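Long-range contacts in glycerol kinase, putative (Plasmodium falciparum, PDB 2W40), which probably catalyses the ATP-dependent phosphorylation of glycerol to sn-glycerol 3-phosphate: residues 83-88 and 184-189; 88-93 and 141-146; 103-108 and 135-140; 190-195 and 203-208. All coordinates share one frame; numbering follows the deposited sequence.

Contact 1: residues 83-88 and 184-189; sequences NQRETV and VTNASR
At the tightly packed end of this contact two arginines lie flat against each other: the guanidiniums of R85 and R189 stack with centres 3.6 Å apart and planes 25° apart, R85 NH1 standing over the middle of the R189 group. R189, bent at chi2 and chi3, turns side-on to a single carboxylate oxygen: R189 NE (2.7 Å) and NH2 (2.9 Å) both donate to E86 OE2 in a salt bridge. That oxygen lies in the guanidinium plane and receives NE on its anti lone pair. E308 OE1 forms salt bridges to NH1 of both arginines, and with E86 probably offsets the repulsion of the stacked cations. A second grip is the tip-to-tip amide pair of N83 and N186, where N83 ND2 donates to N186 OD1 (2.8 Å) and N186 ND2 returns a bond to N83 OD1 (3.0 Å).

Between these two clusters the contact is looser and runs largely through a water, which accepts from E86 N at 2.9 Å and lies near N186 O and OD1. Bound glycerol is hydrogen-bonded to E86 OE1 and to R85 N. With OE2 gripped twice by R189, E86 is probably kept ionised and OE1 held ready for glycerol O3.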
# COMPACT_ATOMS: atom_id res chain seq x y z
N ASN C 83 18.50 1.26 26.74
CA ASN C 83 18.80 1.16 25.31
C ASN C 83 17.95 0.18 24.57
O ASN C 83 17.45 -0.78 25.15
CB ASN C 83 20.24 0.60 25.17
CG ASN C 83 20.39 -0.78 25.88
OD1 ASN C 83 20.41 -0.84 27.13
ND2 ASN C 83 20.59 -1.91 25.06
N GLN C 84 17.77 0.44 23.29
CA GLN C 84 17.24 -0.51 22.34
C GLN C 84 18.06 -1.82 22.51
O GLN C 84 19.32 -1.80 22.49
CB GLN C 84 17.42 0.04 20.91
CG GLN C 84 18.80 0.55 20.56
CD GLN C 84 19.13 0.57 19.06
OE1 GLN C 84 18.64 -0.26 18.30
NE2 GLN C 84 20.04 1.47 18.67
N ARG C 85 17.35 -2.92 22.70
CA ARG C 85 17.94 -4.20 22.98
C ARG C 85 18.34 -4.90 21.62
O ARG C 85 17.93 -4.40 20.56
CB ARG C 85 16.99 -5.02 23.78
CG ARG C 85 16.60 -4.37 25.13
CD ARG C 85 15.42 -5.08 25.88
NE ARG C 85 14.28 -5.08 24.99
CZ ARG C 85 13.20 -5.85 25.13
NH1 ARG C 85 13.05 -6.59 26.23
NH2 ARG C 85 12.32 -5.94 24.15
N GLU C 86 19.04 -6.04 21.72
CA GLU C 86 19.37 -6.98 20.65
C GLU C 86 20.37 -6.42 19.62
O GLU C 86 21.22 -7.13 19.13
CB GLU C 86 18.16 -7.53 19.94
CG GLU C 86 17.19 -8.35 20.82
CD GLU C 86 16.07 -7.52 21.44
OE1 GLU C 86 15.80 -6.38 20.98
OE2 GLU C 86 15.41 -8.01 22.40
N THR C 87 20.21 -5.17 19.28
CA THR C 87 21.10 -4.46 18.36
C THR C 87 22.53 -4.73 18.85
O THR C 87 22.83 -4.65 20.04
CB THR C 87 20.80 -2.98 18.42
OG1 THR C 87 19.46 -2.80 17.91
CG2 THR C 87 21.82 -2.17 17.58
N VAL C 88 23.40 -5.06 17.88
CA VAL C 88 24.76 -5.57 18.23
C VAL C 88 25.82 -4.84 17.38
O VAL C 88 25.63 -4.57 16.17
CB VAL C 88 24.86 -7.13 18.19
CG1 VAL C 88 24.65 -7.61 16.77
CG2 VAL C 88 26.19 -7.62 18.78
N VAL C 184 22.15 -8.03 33.24
CA VAL C 184 21.41 -9.28 33.03
C VAL C 184 20.21 -9.19 32.06
O VAL C 184 19.89 -10.15 31.35
CB VAL C 184 20.85 -9.82 34.37
CG1 VAL C 184 21.91 -10.35 35.34
CG2 VAL C 184 19.99 -8.78 35.06
N THR C 185 19.54 -8.06 31.98
CA THR C 185 18.43 -7.88 31.03
C THR C 185 18.89 -7.84 29.56
O THR C 185 18.36 -8.61 28.74
CB THR C 185 17.49 -6.71 31.36
OG1 THR C 185 18.15 -5.44 31.14
CG2 THR C 185 16.98 -6.86 32.81
N ASN C 186 19.94 -7.06 29.27
CA ASN C 186 20.50 -7.03 27.95
C ASN C 186 21.15 -8.36 27.56
O ASN C 186 20.97 -8.81 26.42
CB ASN C 186 21.49 -5.88 27.81
CG ASN C 186 20.78 -4.55 27.44
OD1 ASN C 186 20.23 -4.42 26.34
ND2 ASN C 186 20.85 -3.58 28.31
N ALA C 187 21.85 -8.98 28.51
CA ALA C 187 22.48 -10.28 28.22
C ALA C 187 21.43 -11.32 27.84
O ALA C 187 21.71 -12.24 27.04
CB ALA C 187 23.36 -10.80 29.36
N SER C 188 20.22 -11.22 28.39
CA SER C 188 19.14 -12.20 28.15
C SER C 188 18.54 -12.10 26.70
O SER C 188 17.73 -12.94 26.31
CB SER C 188 18.06 -12.04 29.20
OG SER C 188 17.17 -10.98 28.90
N ARG C 189 18.99 -11.02 25.98
CA ARG C 189 18.48 -10.69 24.66
C ARG C 189 19.42 -11.12 23.53
O ARG C 189 19.27 -10.75 22.36
CB ARG C 189 18.19 -9.22 24.55
CG ARG C 189 17.36 -8.70 25.69
CD ARG C 189 16.06 -9.44 25.91
NE ARG C 189 15.12 -9.26 24.78
CZ ARG C 189 13.81 -9.43 24.80
NH1 ARG C 189 13.18 -9.94 25.86
NH2 ARG C 189 13.08 -9.10 23.74
O HOH W 1 20.10 -6.45 24.42

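Contact 2: residues 88-93 and 141-146; sequences VIIWDR and FKILWL
V88 and I90 point from strand 88-92 toward helix 141-146, and each meets the helix in its own way. V88 straddles two helix residues with its two methyls. CG1, in the crowded position between the backbone N and the carbonyl carbon (chi1 65°), reaches K142 CB at 3.9 Å, the two side chains crossing obliquely. CG2, anti to the backbone N, touches I143 CG1, also at 3.9 Å, and here the side chains cross at about a right angle. I90 instead slides past L146 in the opposite direction. Its chain is extended at chi2 (179°), which carries CD1 out to L146 CD1 at 3.8 Å and lets CG1 pass the same methyl at 4.1 Å. A looser touch, I90 CD1 to I143 CG2 at 4.3 Å, places I143 between the two strand residues.

K142 contributes only the root of its side chain. Bent at chi2, chi3 and chi4, the rest leads away, and NZ bonds to T136 O and V104 O. No hydrogen bond crosses the interface, which is held by aliphatic packing alone.

The axes of strand 88-92 and of helix segment 141-146 approach to 9.2 Å and cross at -38°. I164 of strand 162-166 touches both V88 and I143, while I103 meets K142 and L146. This is alpha/beta packing of a helix against one face of the small sheet that pairs strand 88-92 antiparallel with strand 162-166, within the chain between strands 74-83 and 241-247 of the main N-terminal sheet of this actin-like ATPase fold.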
# COMPACT_ATOMS: atom_id res chain seq x y z
N VAL C 88 23.40 -5.06 17.88
CA VAL C 88 24.76 -5.57 18.23
C VAL C 88 25.82 -4.84 17.38
O VAL C 88 25.63 -4.57 16.17
CB VAL C 88 24.86 -7.13 18.19
CG1 VAL C 88 24.65 -7.61 16.77
CG2 VAL C 88 26.19 -7.62 18.78
N ILE C 89 26.91 -4.57 18.07
CA ILE C 89 28.14 -3.95 17.45
C ILE C 89 29.32 -4.85 17.92
O ILE C 89 29.40 -5.29 19.06
CB ILE C 89 28.38 -2.49 17.87
CG1 ILE C 89 27.16 -1.60 17.58
CG2 ILE C 89 29.63 -1.86 17.16
CD1 ILE C 89 27.16 -0.50 18.65
N ILE C 90 30.23 -5.08 16.98
CA ILE C 90 31.51 -5.76 17.26
C ILE C 90 32.59 -4.69 16.94
O ILE C 90 32.63 -4.07 15.83
CB ILE C 90 31.73 -7.08 16.47
CG1 ILE C 90 30.53 -8.02 16.71
CG2 ILE C 90 33.06 -7.77 16.84
CD1 ILE C 90 30.58 -9.37 15.98
N TRP C 91 33.44 -4.44 17.93
CA TRP C 91 34.46 -3.42 17.78
C TRP C 91 35.84 -3.90 18.25
O TRP C 91 35.97 -4.90 18.89
CB TRP C 91 34.12 -2.12 18.51
CG TRP C 91 33.93 -2.15 20.00
CD1 TRP C 91 34.85 -1.84 20.96
CD2 TRP C 91 32.68 -2.40 20.74
NE1 TRP C 91 34.32 -1.93 22.21
CE2 TRP C 91 32.98 -2.24 22.12
CE3 TRP C 91 31.39 -2.78 20.37
CZ2 TRP C 91 31.99 -2.37 23.11
CZ3 TRP C 91 30.40 -2.91 21.36
CH2 TRP C 91 30.70 -2.71 22.71
N ASP C 92 36.86 -3.15 17.85
CA ASP C 92 38.23 -3.39 18.26
C ASP C 92 38.40 -2.93 19.74
O ASP C 92 38.12 -1.77 20.06
CB ASP C 92 39.23 -2.60 17.40
CG ASP C 92 40.65 -2.81 17.87
OD1 ASP C 92 41.10 -3.94 17.91
OD2 ASP C 92 41.32 -1.80 18.09
N ARG C 93 38.89 -3.80 20.60
CA ARG C 93 39.07 -3.49 22.01
C ARG C 93 40.00 -2.31 22.30
O ARG C 93 39.72 -1.41 23.08
CB ARG C 93 39.60 -4.75 22.68
CG ARG C 93 39.88 -4.63 24.17
CD ARG C 93 40.01 -5.98 24.84
NE ARG C 93 40.89 -6.90 24.14
CZ ARG C 93 42.20 -6.79 24.09
NH1 ARG C 93 42.82 -5.77 24.70
NH2 ARG C 93 42.89 -7.66 23.42
N PHE C 141 22.30 -14.53 15.97
CA PHE C 141 22.45 -14.81 14.49
C PHE C 141 23.05 -13.68 13.72
O PHE C 141 23.70 -13.90 12.71
CB PHE C 141 21.12 -15.22 13.83
CG PHE C 141 20.74 -16.66 14.08
CD1 PHE C 141 21.18 -17.64 13.22
CD2 PHE C 141 19.97 -17.03 15.16
CE1 PHE C 141 20.89 -18.98 13.39
CE2 PHE C 141 19.66 -18.37 15.34
CZ PHE C 141 20.14 -19.36 14.44
N LYS C 142 22.89 -12.46 14.24
CA LYS C 142 23.63 -11.28 13.68
C LYS C 142 25.13 -11.39 13.90
O LYS C 142 25.93 -11.06 13.01
CB LYS C 142 23.00 -10.05 14.27
CG LYS C 142 21.63 -10.01 13.67
CD LYS C 142 20.60 -10.07 14.68
CE LYS C 142 19.98 -8.79 14.99
NZ LYS C 142 18.62 -8.79 14.48
N ILE C 143 25.52 -11.87 15.06
CA ILE C 143 26.91 -12.00 15.35
C ILE C 143 27.45 -13.08 14.37
O ILE C 143 28.53 -12.94 13.82
CB ILE C 143 27.08 -12.47 16.79
CG1 ILE C 143 26.67 -11.33 17.82
CG2 ILE C 143 28.53 -12.94 17.06
CD1 ILE C 143 26.37 -11.83 19.33
N LEU C 144 26.72 -14.22 14.29
CA LEU C 144 27.09 -15.28 13.38
C LEU C 144 27.25 -14.79 11.94
O LEU C 144 28.25 -15.08 11.24
CB LEU C 144 26.13 -16.42 13.45
CG LEU C 144 26.43 -17.65 12.51
CD1 LEU C 144 27.79 -18.27 12.77
CD2 LEU C 144 25.27 -18.68 12.68
N TRP C 145 26.31 -14.03 11.46
CA TRP C 145 26.40 -13.48 10.15
C TRP C 145 27.67 -12.66 9.97
O TRP C 145 28.38 -12.78 8.94
CB TRP C 145 25.20 -12.59 9.86
CG TRP C 145 25.13 -12.12 8.44
CD1 TRP C 145 24.47 -12.73 7.40
CD2 TRP C 145 25.73 -10.95 7.89
NE1 TRP C 145 24.62 -11.97 6.27
CE2 TRP C 145 25.41 -10.92 6.52
CE3 TRP C 145 26.53 -9.94 8.41
CZ2 TRP C 145 25.81 -9.89 5.69
CZ3 TRP C 145 26.94 -8.92 7.58
CH2 TRP C 145 26.61 -8.94 6.22
N LEU C 146 27.99 -11.80 10.93
CA LEU C 146 29.22 -10.96 10.89
C LEU C 146 30.49 -11.82 10.79
O LEU C 146 31.37 -11.55 9.98
CB LEU C 146 29.27 -9.99 12.08
CG LEU C 146 28.27 -8.85 11.93
CD1 LEU C 146 28.12 -8.18 13.34
CD2 LEU C 146 28.73 -7.90 10.83

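Contact 3: residues 103-108 and 135-140. With EDO (1,2-ethanediol), chain B.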
# COMPACT_ATOMS: atom_id res chain seq x y z
N ILE C 103 24.02 -3.81 13.71
CA ILE C 103 22.93 -4.50 13.09
C ILE C 103 21.78 -4.53 14.10
O ILE C 103 21.91 -5.03 15.23
CB ILE C 103 23.28 -5.94 12.66
CG1 ILE C 103 24.44 -5.91 11.62
CG2 ILE C 103 22.04 -6.57 11.99
CD1 ILE C 103 24.95 -7.27 11.17
N VAL C 104 20.69 -3.85 13.68
CA VAL C 104 19.59 -3.49 14.61
C VAL C 104 18.72 -4.71 14.84
O VAL C 104 18.65 -5.68 14.01
CB VAL C 104 18.81 -2.24 14.06
CG1 VAL C 104 17.73 -1.73 14.96
CG2 VAL C 104 19.80 -1.07 13.84
N TRP C 105 17.99 -4.66 15.95
CA TRP C 105 17.01 -5.73 16.30
C TRP C 105 16.06 -6.04 15.13
O TRP C 105 15.56 -7.11 15.03
CB TRP C 105 16.35 -5.39 17.64
CG TRP C 105 15.53 -4.15 17.65
CD1 TRP C 105 15.97 -2.91 18.00
CD2 TRP C 105 14.11 -4.03 17.42
NE1 TRP C 105 14.92 -2.01 17.99
CE2 TRP C 105 13.77 -2.66 17.63
CE3 TRP C 105 13.07 -4.95 17.16
CZ2 TRP C 105 12.40 -2.19 17.48
CZ3 TRP C 105 11.78 -4.50 17.05
CH2 TRP C 105 11.46 -3.13 17.20
N LEU C 106 15.63 -5.00 14.45
CA LEU C 106 14.70 -5.06 13.30
C LEU C 106 15.27 -5.70 12.00
O LEU C 106 14.50 -6.02 11.08
CB LEU C 106 14.17 -3.67 12.96
CG LEU C 106 13.06 -3.11 13.86
CD1 LEU C 106 12.87 -1.56 13.60
CD2 LEU C 106 11.70 -3.94 13.66
N ASP C 107 16.58 -5.91 11.96
CA ASP C 107 17.23 -6.51 10.79
C ASP C 107 16.76 -7.96 10.69
O ASP C 107 16.70 -8.66 11.66
CB ASP C 107 18.77 -6.45 10.97
CG ASP C 107 19.55 -6.90 9.75
OD1 ASP C 107 20.05 -6.03 8.98
OD2 ASP C 107 19.61 -8.13 9.60
N THR C 108 16.54 -8.38 9.46
CA THR C 108 16.12 -9.77 9.22
C THR C 108 16.94 -10.52 8.16
O THR C 108 16.46 -11.54 7.60
CB THR C 108 14.63 -9.79 8.77
OG1 THR C 108 14.41 -8.95 7.63
CG2 THR C 108 13.70 -9.40 9.91
N ASN C 135 15.61 -17.11 16.33
CA ASN C 135 14.85 -16.11 15.62
C ASN C 135 15.79 -15.10 14.96
O ASN C 135 16.99 -15.17 15.17
CB ASN C 135 13.81 -15.48 16.56
CG ASN C 135 14.44 -14.80 17.75
OD1 ASN C 135 15.49 -14.06 17.57
ND2 ASN C 135 13.82 -14.95 18.95
N THR C 136 15.22 -14.19 14.20
CA THR C 136 16.00 -13.17 13.51
C THR C 136 16.26 -11.94 14.37
O THR C 136 16.94 -10.99 13.90
CB THR C 136 15.35 -12.69 12.20
OG1 THR C 136 14.11 -12.11 12.56
CG2 THR C 136 15.09 -13.87 11.23
N TYR C 137 15.71 -11.97 15.58
CA TYR C 137 15.46 -10.79 16.46
C TYR C 137 16.65 -10.61 17.46
O TYR C 137 17.19 -9.47 17.61
CB TYR C 137 14.15 -11.08 17.19
CG TYR C 137 13.71 -10.11 18.26
CD1 TYR C 137 14.00 -8.73 18.18
CD2 TYR C 137 12.90 -10.55 19.25
CE1 TYR C 137 13.49 -7.84 19.22
CE2 TYR C 137 12.47 -9.71 20.25
CZ TYR C 137 12.72 -8.35 20.20
OH TYR C 137 12.21 -7.55 21.23
N PHE C 138 17.01 -11.70 18.17
CA PHE C 138 18.13 -11.71 19.14
C PHE C 138 19.48 -11.50 18.52
O PHE C 138 19.59 -11.53 17.34
CB PHE C 138 18.02 -12.89 20.04
CG PHE C 138 17.00 -12.74 21.16
CD1 PHE C 138 15.93 -11.86 21.08
CD2 PHE C 138 17.20 -13.43 22.35
CE1 PHE C 138 15.03 -11.73 22.16
CE2 PHE C 138 16.30 -13.33 23.42
CZ PHE C 138 15.19 -12.50 23.28
N SER C 139 20.50 -11.21 19.32
CA SER C 139 21.80 -10.77 18.76
C SER C 139 22.53 -11.91 18.03
O SER C 139 23.29 -11.63 17.07
CB SER C 139 22.73 -10.27 19.86
OG SER C 139 22.12 -9.24 20.59
N ALA C 140 22.35 -13.14 18.53
CA ALA C 140 23.30 -14.26 18.19
C ALA C 140 23.42 -14.48 16.67
O ALA C 140 24.53 -14.63 16.16
CB ALA C 140 22.88 -15.56 18.83
C1 EDO B . 15.00 -3.59 6.47
O1 EDO B . 14.49 -3.69 4.99
C2 EDO B . 14.33 -4.16 7.81
O2 EDO B . 14.40 -5.49 8.50
O HOH W 2 14.33 -9.23 13.33
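Two loops meet here beside the glycerol site: Y137 OH bonds to O3 of the bound glycerol, and the W105 side chain lies about 4 Å from that of T270, an ADP-binding residue. W105 and Y137 stand side by side and point the same way, meeting rim to rim with neither ring over the face of the other. W105 CE3 touches Y137 CE1 at 3.6 Å, and the ring planes are 63° apart. W105 CG, between the backbone N and the carbonyl carbon, and Y137 CG, anti to the backbone N, bring the two rings alongside. W105 NE1 bonds to T13 OG1, and L106 CG lies over one face of the indole, toward its rim.

Beside the rings, a water joins the loops: it lies 3.0 Å from W105 O, D107 O and T136 OG1, with more acceptors around it than protons to give. The carbonyls D107 O and T136 O come within 3.2 Å of each other, two acceptors whose repulsion is probably eased by the nearby ammonium of K142. T108 CG2 rests on T136 OG1 at 3.8 Å.

Both loops are shaped internally: V104 to D107 form a type I beta turn, and N135 OD1 accepts from Y137 N and F138 N in an Asx motif. An ethanediol, probably from the crystallisation liquor, donates from O2 to L106 O at 2.6 Å. Loop 103-108 leads from strand 102-103 to helix 111-118 and loop 135-140 joins helix 123-130 to helix 140-149, while Y137 and F138 touch I290 of strand 290-295.

Contact 4: residues 190-195 and 203-208; sequences TLLMDI and KMCKIF
The C-terminal turn of helix 202-207 packs against the irregular segment 190-195, which precedes it in the chain, and L192 and M204 form the centre of the contact. L192 CD2 does most of the touching from the loop side. It meets F208 CD2 at 3.8 Å, the two side chains crossing obliquely, and stands 4.0 Å from M204 O. M204 CB and C205 SG lie slightly farther from the same methyl, so one leucine branch is seated among three helix-end residues. F208, the first residue to leave helical geometry, keeps its N bonded to M204 O, and I207 CG2 covers one face of its ring.

An ST turn opens segment 190-195: T190 OG1 accepts from L192 N at 3.0 Å, with an N-H...O angle of 153°. L191, in the middle of this turn, has a positive phi (77°) and directs its carbonyl at the helix. L191 O is buried against M204: CB lies 3.6 Å from this oxygen, and the bends at chi2 and chi3 bring M204 CE back to L191 O at 3.4 Å. F208 CE2 is 4.1 Å from L191 O, which has no hydrogen-bond partner in the model. The L191 side chain meets M204 more loosely, CD2 to CE at 4.3 Å. Beyond the two segments, F208 and F141 pack edge-to-face, and A140 of helix 140-149 touches L191, L192 and F208.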
# COMPACT_ATOMS: atom_id res chain seq x y z
N THR C 190 20.43 -11.85 23.94
CA THR C 190 21.54 -12.18 23.01
C THR C 190 21.45 -13.60 22.37
O THR C 190 22.11 -13.82 21.30
CB THR C 190 22.92 -12.08 23.76
OG1 THR C 190 22.96 -13.09 24.77
CG2 THR C 190 23.28 -10.66 24.27
N LEU C 191 20.72 -14.51 23.03
CA LEU C 191 20.63 -15.94 22.67
C LEU C 191 21.91 -16.69 23.12
O LEU C 191 22.14 -17.82 22.72
CB LEU C 191 20.33 -16.16 21.20
CG LEU C 191 18.98 -16.73 20.82
CD1 LEU C 191 18.63 -16.63 19.29
CD2 LEU C 191 18.95 -18.09 21.29
N LEU C 192 22.77 -15.98 23.92
CA LEU C 192 24.04 -16.52 24.43
C LEU C 192 24.07 -16.78 25.95
O LEU C 192 25.05 -17.37 26.43
CB LEU C 192 25.24 -15.67 24.07
CG LEU C 192 25.34 -15.32 22.61
CD1 LEU C 192 26.49 -14.30 22.51
CD2 LEU C 192 25.55 -16.59 21.77
N MET C 193 23.07 -16.26 26.70
CA MET C 193 23.10 -16.38 28.14
C MET C 193 22.19 -17.55 28.56
O MET C 193 21.09 -17.67 28.03
CB MET C 193 22.57 -15.11 28.76
CG MET C 193 22.83 -15.04 30.26
SD MET C 193 21.99 -13.67 31.10
CE MET C 193 20.29 -14.33 31.26
N ASP C 194 22.59 -18.27 29.60
CA ASP C 194 21.79 -19.27 30.29
C ASP C 194 20.77 -18.50 31.15
O ASP C 194 21.16 -17.73 32.05
CB ASP C 194 22.66 -20.14 31.15
CG ASP C 194 21.83 -21.30 31.81
OD1 ASP C 194 20.74 -21.06 32.36
OD2 ASP C 194 22.35 -22.46 31.82
N ILE C 195 19.50 -18.60 30.78
CA ILE C 195 18.42 -17.81 31.45
C ILE C 195 18.22 -18.10 32.95
O ILE C 195 17.69 -17.27 33.67
CB ILE C 195 17.09 -18.03 30.67
CG1 ILE C 195 16.01 -16.97 30.99
CG2 ILE C 195 16.45 -19.37 30.87
CD1 ILE C 195 16.44 -15.57 30.73
N LYS C 203 27.94 -23.66 25.30
CA LYS C 203 27.31 -24.37 24.22
C LYS C 203 26.68 -23.42 23.21
O LYS C 203 26.82 -23.54 21.99
CB LYS C 203 26.26 -25.34 24.78
CG LYS C 203 26.76 -26.57 25.55
CD LYS C 203 25.66 -27.65 25.79
CE LYS C 203 26.15 -28.61 26.89
NZ LYS C 203 26.41 -27.83 28.18
N MET C 204 25.93 -22.40 23.68
CA MET C 204 25.40 -21.44 22.77
C MET C 204 26.51 -20.71 22.00
O MET C 204 26.37 -20.39 20.81
CB MET C 204 24.56 -20.41 23.52
CG MET C 204 23.30 -20.96 24.24
SD MET C 204 22.25 -22.04 23.22
CE MET C 204 22.00 -21.10 21.70
N CYS C 205 27.56 -20.32 22.71
CA CYS C 205 28.69 -19.64 22.04
C CYS C 205 29.27 -20.48 20.92
O CYS C 205 29.58 -19.99 19.87
CB CYS C 205 29.73 -19.22 23.06
SG CYS C 205 29.15 -17.76 24.08
N LYS C 206 29.36 -21.78 21.17
CA LYS C 206 29.87 -22.74 20.15
C LYS C 206 28.99 -22.79 18.95
O LYS C 206 29.46 -22.71 17.79
CB LYS C 206 30.11 -24.15 20.76
CG LYS C 206 30.61 -25.17 19.77
CD LYS C 206 30.71 -26.61 20.38
CE LYS C 206 31.39 -27.65 19.41
NZ LYS C 206 32.68 -27.09 18.84
N ILE C 207 27.67 -22.80 19.17
CA ILE C 207 26.75 -22.82 18.06
C ILE C 207 26.99 -21.60 17.19
O ILE C 207 27.04 -21.73 15.96
CB ILE C 207 25.24 -22.82 18.59
CG1 ILE C 207 24.88 -24.14 19.29
CG2 ILE C 207 24.26 -22.50 17.45
CD1 ILE C 207 23.46 -24.10 20.04
N PHE C 208 27.20 -20.44 17.83
CA PHE C 208 27.28 -19.22 17.10
C PHE C 208 28.68 -18.82 16.66
O PHE C 208 28.92 -17.68 16.23
CB PHE C 208 26.52 -18.14 17.85
CG PHE C 208 25.02 -18.37 17.80
CD1 PHE C 208 24.32 -18.24 16.62
CD2 PHE C 208 24.32 -18.77 18.96
CE1 PHE C 208 22.94 -18.52 16.55
CE2 PHE C 208 22.95 -19.03 18.91
CZ PHE C 208 22.26 -18.90 17.73

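Overall arrangement
All four contacts are buried and lie in the N-terminal family region, but their chemistry changes with distance from the chain's centre. Contact 1, its centre about 8 Å from the centre of the chain, is charged and polar; contact 3, farther out, mixes an aromatic pair with water-bridged carbonyls. They share the glycerol site and are tied by E86 O to S139 OG. Contacts 2 and 4, the outermost, are essentially apolar: contact 2 packs strand 88-92 on helix 140-149, and contact 4 adjoins the same helix, L192 touching I143. Segments 83-88 and 88-93 share V88, which does its packing in contact 2. Contacts 2 and 3 are nested within the loop closed by contact 1, whereas contact 4 follows it.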